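Local coordinates for glyoxalase family protein, putative (Bacillus anthracis, PDB 2QQZ) that is of unknown function but belongs to the glyoxalase, bleomycin resistance protein and dioxygenase superfamily, whose members are often metal-dependent enzymes, at residues A[77-82]-A[121-126]. Numbering follows the deposited sequence.
Sequences AFYVLK and FMENKN
F78 and Y79 pair in parallel with F121 and M122, the segments 77-80 and 121-124 twisted 47° apart; M122 N hydrogen-bonds to F78 O, and V80 N to M122 O. Past this short pairing the strands diverge, and side chains take over. On the face carrying F78 and F121, the F78 CB lies 3.8 Å from F121 CD1, and the two rings sit obliquely, planes 33° apart. V80 CG2 reaches the same F121 CD1 at 3.6 Å, while F86 of the helix 83-92 meets the F121 ring edge-to-face. On the other face, Y79 CG, anti to the backbone N (chi1 -164°), comes to 3.9 Å from M122 O, which lies over one face of the ring, offset toward the rim. The ring also touches the selenomethionine methyl CE of M122 through CD1. The phenol runs on to the backbone: N124 N donates to Y79 OH at 3.0 Å, where continued parallel pairing would have used V80 O. E123 sends an extended side chain across to the start of the helix. There K82 N, at the N-cap position, donates to E123 OE2 at 3.0 Å from above the carboxylate plane, and I83 N donates to OE1. A water donates to E123 OE2 at 2.6 Å and is also hydrogen-bonded to Y79 OH, lying in the plane of the ring at its edge. F78 and its neighbours continue the sheet into a strand of the second subunit, so 77-80 is an edge strand only within its own chain. In the paired-βαβββ fold expected of this superfamily, E123 of the last strand thus takes the N-H of the N-cap residue and that of I83, first in the helix. The positive end of the helix dipole would probably stabilise its negative charge, and the Y79 phenol supplies the acceptor for N124 N where the backbones have parted.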
# COMPACT_ATOMS: atom_id res chain seq x y z
N ALA A 77 -1.96 -0.25 -5.37
CA ALA A 77 -2.11 -0.58 -6.79
C ALA A 77 -1.44 -1.93 -7.08
O ALA A 77 -0.26 -2.15 -6.77
CB ALA A 77 -1.57 0.54 -7.70
N PHE A 78 -2.25 -2.84 -7.61
CA PHE A 78 -1.87 -4.23 -7.90
C PHE A 78 -1.58 -4.41 -9.36
O PHE A 78 -2.32 -3.92 -10.20
CB PHE A 78 -2.98 -5.18 -7.48
CG PHE A 78 -3.27 -5.10 -6.03
CD1 PHE A 78 -2.49 -5.81 -5.13
CD2 PHE A 78 -4.29 -4.31 -5.56
CE1 PHE A 78 -2.75 -5.74 -3.76
CE2 PHE A 78 -4.53 -4.23 -4.18
CZ PHE A 78 -3.76 -4.94 -3.29
N TYR A 79 -0.48 -5.10 -9.65
CA TYR A 79 -0.10 -5.43 -11.03
C TYR A 79 -0.88 -6.68 -11.42
O TYR A 79 -0.91 -7.69 -10.64
CB TYR A 79 1.42 -5.63 -11.18
CG TYR A 79 1.81 -5.59 -12.66
CD1 TYR A 79 2.22 -4.38 -13.24
CD2 TYR A 79 1.69 -6.71 -13.50
CE1 TYR A 79 2.55 -4.30 -14.59
CE2 TYR A 79 2.01 -6.63 -14.89
CZ TYR A 79 2.45 -5.41 -15.39
OH TYR A 79 2.78 -5.25 -16.71
N VAL A 80 -1.50 -6.61 -12.61
CA VAL A 80 -2.37 -7.66 -13.18
C VAL A 80 -1.88 -8.17 -14.57
O VAL A 80 -1.62 -7.37 -15.46
CB VAL A 80 -3.86 -7.13 -13.23
CG1 VAL A 80 -4.74 -8.05 -13.96
CG2 VAL A 80 -4.41 -6.87 -11.78
N LEU A 81 -1.73 -9.49 -14.76
CA LEU A 81 -1.55 -10.05 -16.10
C LEU A 81 -2.87 -10.09 -16.84
O LEU A 81 -3.89 -10.50 -16.25
CB LEU A 81 -1.07 -11.48 -15.98
CG LEU A 81 0.42 -11.72 -15.87
CD1 LEU A 81 0.70 -13.29 -15.79
CD2 LEU A 81 1.11 -11.14 -17.10
N LYS A 82 -2.89 -9.65 -18.11
CA LYS A 82 -4.08 -9.81 -18.96
C LYS A 82 -5.23 -9.00 -18.36
O LYS A 82 -6.33 -9.49 -18.19
CB LYS A 82 -4.45 -11.31 -19.08
CG LYS A 82 -5.18 -11.73 -20.34
CD LYS A 82 -4.26 -12.27 -21.31
CE LYS A 82 -4.84 -12.22 -22.71
NZ LYS A 82 -5.89 -13.25 -23.01
N PHE A 121 -6.02 -1.53 -10.15
CA PHE A 121 -5.41 -2.59 -10.93
C PHE A 121 -4.76 -1.99 -12.17
O PHE A 121 -5.37 -1.11 -12.85
CB PHE A 121 -6.46 -3.62 -11.26
CG PHE A 121 -7.08 -4.25 -10.04
CD1 PHE A 121 -6.34 -5.14 -9.25
CD2 PHE A 121 -8.36 -3.92 -9.65
CE1 PHE A 121 -6.90 -5.73 -8.13
CE2 PHE A 121 -8.90 -4.49 -8.52
CZ PHE A 121 -8.17 -5.39 -7.77
N MSE A 122 -3.52 -2.40 -12.47
CA MSE A 122 -2.79 -1.88 -13.62
C MSE A 122 -1.94 -2.93 -14.35
O MSE A 122 -1.53 -3.89 -13.74
CB MSE A 122 -1.83 -0.80 -13.18
CG MSE A 122 -0.87 -1.27 -12.09
SE MSE A 122 0.46 0.16 -11.96
CE MSE A 122 1.68 -0.43 -13.41
N GLU A 123 -1.67 -2.70 -15.64
CA GLU A 123 -0.69 -3.48 -16.38
C GLU A 123 0.00 -2.57 -17.38
O GLU A 123 -0.63 -1.68 -17.95
CB GLU A 123 -1.40 -4.66 -17.07
CG GLU A 123 -0.45 -5.67 -17.70
CD GLU A 123 -1.17 -6.77 -18.43
OE1 GLU A 123 -2.34 -6.59 -18.83
OE2 GLU A 123 -0.56 -7.84 -18.62
N ASN A 124 1.30 -2.76 -17.59
CA ASN A 124 1.93 -2.06 -18.71
C ASN A 124 1.34 -2.47 -20.06
O ASN A 124 0.97 -3.65 -20.28
CB ASN A 124 3.44 -2.28 -18.70
CG ASN A 124 4.04 -1.85 -17.38
OD1 ASN A 124 3.64 -0.84 -16.81
ND2 ASN A 124 4.97 -2.63 -16.87
N LYS A 125 1.23 -1.50 -20.95
CA LYS A 125 0.88 -1.79 -22.33
C LYS A 125 2.04 -2.50 -23.04
O LYS A 125 3.20 -2.24 -22.77
CB LYS A 125 0.54 -0.51 -23.09
CG LYS A 125 -0.80 0.10 -22.75
CD LYS A 125 -1.37 0.85 -23.95
CE LYS A 125 -2.71 1.50 -23.61
NZ LYS A 125 -2.66 2.98 -23.42
N ASN A 126 1.71 -3.43 -23.93
CA ASN A 126 2.71 -4.14 -24.77
C ASN A 126 3.09 -3.36 -26.06
O ASN A 126 2.21 -2.96 -26.86
CB ASN A 126 2.20 -5.55 -25.17
CG ASN A 126 1.91 -6.44 -23.96
OD1 ASN A 126 1.36 -6.00 -22.94
ND2 ASN A 126 2.30 -7.72 -24.07
O HOH W 1 2.05 -7.54 -18.28